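Local coordinates for putative YfrE protein (Vibrio parahaemolyticus RIMD 2210633, PDB 3BEE), which is of unknown function but carries TPR repeats of the cytochrome c-type biogenesis family and so probably acts as a protein-binding scaffold in cytochrome c maturation, at residues A[34-39]-A[44-49]; A[67-72]-A[80-85]. All blocks are in the same frame, centred on the assembly; numbering follows the deposited sequence.

The chain is an all-helical array of TPR type, and its two contacts show how such an array is built from local turns. From the N terminus, helix 6-18 comes first and helix 26-38 second; interaction 1 then closes the short loop to helix 43-55, joining residues 34-39 to 44-49. The chain goes on through helix 59-70, from whose C-terminal part interaction 2 closes the next loop, onto the start of helix 79-92. The contacts are in series, neither nested nor crossed, with centres about 14 Å apart. They are joined by packing between consecutive helices, where Leu46 CD1 lies 3.8 Å from Leu69 CA.

Interaction 1. Residues A[34-39]-A[44-49]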
# COMPACT_ATOMS: atom_id res chain seq x y z
N GLN A 34 -11.89 0.95 0.84
CA GLN A 34 -12.82 0.17 0.05
C GLN A 34 -12.15 -0.94 -0.73
O GLN A 34 -12.70 -2.02 -0.82
CB GLN A 34 -13.64 1.07 -0.86
CG GLN A 34 -14.58 1.93 -0.04
CD GLN A 34 -15.57 1.07 0.69
OE1 GLN A 34 -15.54 0.95 1.93
NE2 GLN A 34 -16.44 0.43 -0.08
N ALA A 35 -10.97 -0.66 -1.29
CA ALA A 35 -10.14 -1.71 -1.86
C ALA A 35 -9.88 -2.83 -0.85
O ALA A 35 -10.01 -4.00 -1.18
CB ALA A 35 -8.81 -1.13 -2.36
N LEU A 36 -9.51 -2.46 0.37
CA LEU A 36 -9.21 -3.42 1.45
C LEU A 36 -10.44 -4.09 2.08
O LEU A 36 -10.32 -5.13 2.71
CB LEU A 36 -8.36 -2.73 2.52
CG LEU A 36 -6.98 -2.22 2.09
CD1 LEU A 36 -6.35 -1.40 3.21
CD2 LEU A 36 -6.07 -3.38 1.73
N GLN A 37 -11.62 -3.49 1.92
CA GLN A 37 -12.89 -4.12 2.27
C GLN A 37 -13.17 -5.28 1.31
O GLN A 37 -13.59 -6.37 1.73
CB GLN A 37 -14.03 -3.07 2.22
CG GLN A 37 -15.44 -3.57 2.55
CD GLN A 37 -15.58 -4.09 3.96
OE1 GLN A 37 -15.00 -3.54 4.90
NE2 GLN A 37 -16.37 -5.14 4.13
N LEU A 38 -12.94 -5.05 0.02
CA LEU A 38 -13.06 -6.10 -1.01
C LEU A 38 -11.94 -7.15 -0.95
O LEU A 38 -12.22 -8.35 -1.01
CB LEU A 38 -13.13 -5.49 -2.41
CG LEU A 38 -14.39 -4.69 -2.75
CD1 LEU A 38 -14.16 -4.07 -4.10
CD2 LEU A 38 -15.67 -5.57 -2.74
N GLU A 39 -10.69 -6.69 -0.84
CA GLU A 39 -9.53 -7.59 -0.81
C GLU A 39 -8.58 -7.14 0.30
O GLU A 39 -7.77 -6.25 0.07
CB GLU A 39 -8.76 -7.56 -2.13
CG GLU A 39 -9.46 -8.17 -3.34
CD GLU A 39 -8.62 -8.05 -4.60
OE1 GLU A 39 -7.38 -8.03 -4.49
OE2 GLU A 39 -9.20 -7.99 -5.71
N ALA A 44 -1.93 -3.46 -4.54
CA ALA A 44 -1.93 -2.03 -4.89
C ALA A 44 -2.24 -1.12 -3.69
O ALA A 44 -1.58 -0.10 -3.50
CB ALA A 44 -2.87 -1.76 -6.04
N ALA A 45 -3.23 -1.50 -2.88
CA ALA A 45 -3.70 -0.70 -1.75
C ALA A 45 -2.69 -0.68 -0.60
O ALA A 45 -2.31 0.39 -0.12
CB ALA A 45 -5.06 -1.20 -1.28
N LEU A 46 -2.25 -1.86 -0.15
CA LEU A 46 -1.32 -1.95 0.95
C LEU A 46 0.02 -1.35 0.56
O LEU A 46 0.73 -0.76 1.39
CB LEU A 46 -1.13 -3.41 1.38
CG LEU A 46 -2.32 -4.04 2.12
CD1 LEU A 46 -2.00 -5.49 2.53
CD2 LEU A 46 -2.68 -3.22 3.35
N SER A 47 0.35 -1.49 -0.71
CA SER A 47 1.58 -0.93 -1.21
C SER A 47 1.56 0.61 -1.18
O SER A 47 2.55 1.23 -0.76
CB SER A 47 1.88 -1.52 -2.59
OG SER A 47 2.82 -0.72 -3.23
N LEU A 48 0.45 1.23 -1.57
CA LEU A 48 0.34 2.69 -1.43
C LEU A 48 0.48 3.15 0.03
O LEU A 48 1.16 4.12 0.33
CB LEU A 48 -0.98 3.23 -2.03
CG LEU A 48 -1.14 4.77 -2.08
CD1 LEU A 48 -0.05 5.39 -2.95
CD2 LEU A 48 -2.52 5.25 -2.60
N ILE A 49 -0.21 2.45 0.92
CA ILE A 49 -0.19 2.77 2.34
C ILE A 49 1.24 2.69 2.91
O ILE A 49 1.70 3.63 3.62
CB ILE A 49 -1.18 1.85 3.12
CG1 ILE A 49 -2.65 2.21 2.78
CG2 ILE A 49 -0.92 1.91 4.66
CD1 ILE A 49 -3.69 1.11 3.13
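Ala35 and Leu36 meet Ala45, Leu46 and Ile49 where helix 26-38 turns back into helix 43-55, a helix-loop-helix corner of the TPR fold. The short segments 34-38 and 44-49 run at 137° to each other, with axes 9.7 Å apart at closest approach. Ala35 comes first: its methyl CB faces Ala45 CB at 3.9 Å, and these two small residues mark the nearest backbone approach, 6.5 Å between Ala35 CA and Ala45 CA. Leu36 follows and carries most of the contact. With CG anti to the carbonyl carbon (chi1 -63°), its branches are brought over the 44-49 helix. Leu36 CD2 lies against Ala45 CB and 3.8 Å from Leu46 CD2, the two leucines meeting at a slant. Leu36 CD1 goes on to meet Ile49 CD1 tip to tip at 3.7 Å, and still brushes Leu46 CD2. At the end of the segment Glu39 leaves the helical conformation, and its OE1 is hydrogen-bonded to Asn42 ND2 in the connecting loop. The same Asn42 ties the turn to the start of the second helix, its OD1 accepting a hydrogen bond from Ala45 N.

Interaction 2. Residues A[67-72]-A[80-85]; sequences VLLLDS and VTIIES
Leu69 and Leu70, neighbours near the C-terminal end of helix 59-70, both pack on Ile82 of helix 79-92, an arrangement in which the helical array of the TPR fold is continued by one further helix. The side-chain contact is wholly apolar, and its two sides differ in burial. On the inner side, Leu69 and Ile82 are both buried and lie roughly perpendicular. Leu69 CG lies anti to the backbone N (chi1 178°), which sends Leu69 CD2 against the far end of the isoleucine, 3.5 Å from Ile82 CD1. Leu77 of the connecting loop touches both of these side chains, and Trp66 also lies against Ile82, so the isoleucine is enclosed by the preceding helix and the loop together.

Leu70 works nearer the solvent. Its side chain and that of Ile82 run antiparallel alongside each other, and Leu70 CD2 rests on the short arm of the isoleucine, 3.6 Å from Ile82 CG2. Ile82 thus uses two separate methyls for two successive leucines: CD1 for Leu69 and CG2 for Leu70. Chi1 of -70° turns CG2 anti to the backbone N and CG1 anti to the carbonyl carbon, which directs CG2 to Leu70 and the CG1-CD1 arm to Leu69. Ile86, one turn beyond Ile82, adds its side chain to the surface that meets Leu70.

The outer margin is looser. Ile83 is exposed and is covered much less by the opposing segment than Ile82 is. Beyond the side chains, Leu70 O accepts a hydrogen bond from Arg79 NH1, a polar tie between the two helices beside the apolar contact. At the solvent side the side chain of Leu70 is set crosswise to that of Ile83, Leu70 CD1 lying 3.9 Å from Ile83 CG1.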
# COMPACT_ATOMS: atom_id res chain seq x y z
N VAL A 67 4.89 -6.23 6.02
CA VAL A 67 4.91 -7.54 6.65
C VAL A 67 3.49 -8.14 6.59
O VAL A 67 3.33 -9.34 6.36
CB VAL A 67 5.48 -7.48 8.08
CG1 VAL A 67 5.31 -8.85 8.81
CG2 VAL A 67 6.95 -7.08 8.08
N LEU A 68 2.48 -7.29 6.78
CA LEU A 68 1.08 -7.66 6.62
C LEU A 68 0.78 -8.09 5.18
O LEU A 68 0.17 -9.12 4.96
CB LEU A 68 0.16 -6.50 7.08
CG LEU A 68 -1.35 -6.76 7.04
CD1 LEU A 68 -1.80 -7.81 8.09
CD2 LEU A 68 -2.15 -5.48 7.24
N LEU A 69 1.26 -7.33 4.21
CA LEU A 69 1.11 -7.69 2.80
C LEU A 69 1.73 -9.07 2.50
O LEU A 69 1.15 -9.85 1.73
CB LEU A 69 1.73 -6.61 1.89
CG LEU A 69 1.72 -6.81 0.37
CD1 LEU A 69 0.31 -7.23 -0.16
CD2 LEU A 69 2.20 -5.56 -0.32
N LEU A 70 2.88 -9.37 3.10
CA LEU A 70 3.57 -10.65 2.89
C LEU A 70 2.72 -11.85 3.30
O LEU A 70 2.97 -12.96 2.84
CB LEU A 70 4.92 -10.68 3.63
CG LEU A 70 6.01 -9.75 3.07
CD1 LEU A 70 7.28 -9.74 3.98
CD2 LEU A 70 6.37 -10.20 1.65
N ASP A 71 1.73 -11.64 4.17
CA ASP A 71 0.85 -12.75 4.58
C ASP A 71 -0.19 -13.11 3.52
O ASP A 71 -0.93 -14.09 3.67
CB ASP A 71 0.18 -12.50 5.95
CG ASP A 71 0.03 -13.76 6.74
OD1 ASP A 71 0.90 -14.65 6.57
OD2 ASP A 71 -0.95 -13.91 7.51
N SER A 72 -0.24 -12.31 2.44
CA SER A 72 -1.02 -12.62 1.24
C SER A 72 -0.74 -14.04 0.74
O SER A 72 0.40 -14.50 0.74
CB SER A 72 -0.68 -11.66 0.11
OG SER A 72 -1.53 -11.90 -1.01
N VAL A 80 10.06 -10.50 -3.13
CA VAL A 80 11.42 -10.02 -3.20
C VAL A 80 11.50 -8.48 -3.08
O VAL A 80 12.23 -7.97 -2.25
CB VAL A 80 12.19 -10.57 -4.42
CG1 VAL A 80 13.59 -9.94 -4.53
CG2 VAL A 80 12.35 -12.09 -4.32
N THR A 81 10.69 -7.76 -3.86
CA THR A 81 10.74 -6.29 -3.83
C THR A 81 10.25 -5.79 -2.49
O THR A 81 10.84 -4.88 -1.92
CB THR A 81 9.93 -5.65 -4.99
OG1 THR A 81 10.47 -6.12 -6.23
CG2 THR A 81 10.04 -4.12 -4.97
N ILE A 82 9.20 -6.42 -1.97
CA ILE A 82 8.64 -6.04 -0.68
C ILE A 82 9.68 -6.18 0.44
O ILE A 82 9.84 -5.28 1.25
CB ILE A 82 7.40 -6.88 -0.38
CG1 ILE A 82 6.26 -6.46 -1.33
CG2 ILE A 82 6.96 -6.72 1.08
CD1 ILE A 82 5.04 -7.44 -1.30
N ILE A 83 10.39 -7.29 0.45
CA ILE A 83 11.40 -7.52 1.49
C ILE A 83 12.64 -6.60 1.33
O ILE A 83 13.27 -6.25 2.33
CB ILE A 83 11.79 -9.01 1.56
CG1 ILE A 83 10.58 -9.86 1.99
CG2 ILE A 83 12.96 -9.25 2.53
CD1 ILE A 83 10.77 -11.31 1.68
N GLU A 84 12.99 -6.24 0.09
CA GLU A 84 14.01 -5.20 -0.14
C GLU A 84 13.55 -3.84 0.44
O GLU A 84 14.37 -3.11 1.03
CB GLU A 84 14.36 -5.09 -1.64
CG GLU A 84 15.21 -6.33 -2.18
CD GLU A 84 15.37 -6.39 -3.71
OE1 GLU A 84 14.59 -5.72 -4.45
OE2 GLU A 84 16.29 -7.11 -4.19
N SER A 85 12.27 -3.52 0.29
CA SER A 85 11.69 -2.32 0.89
C SER A 85 11.78 -2.35 2.42
O SER A 85 12.14 -1.33 3.04
CB SER A 85 10.24 -2.13 0.45
OG SER A 85 10.16 -1.96 -0.96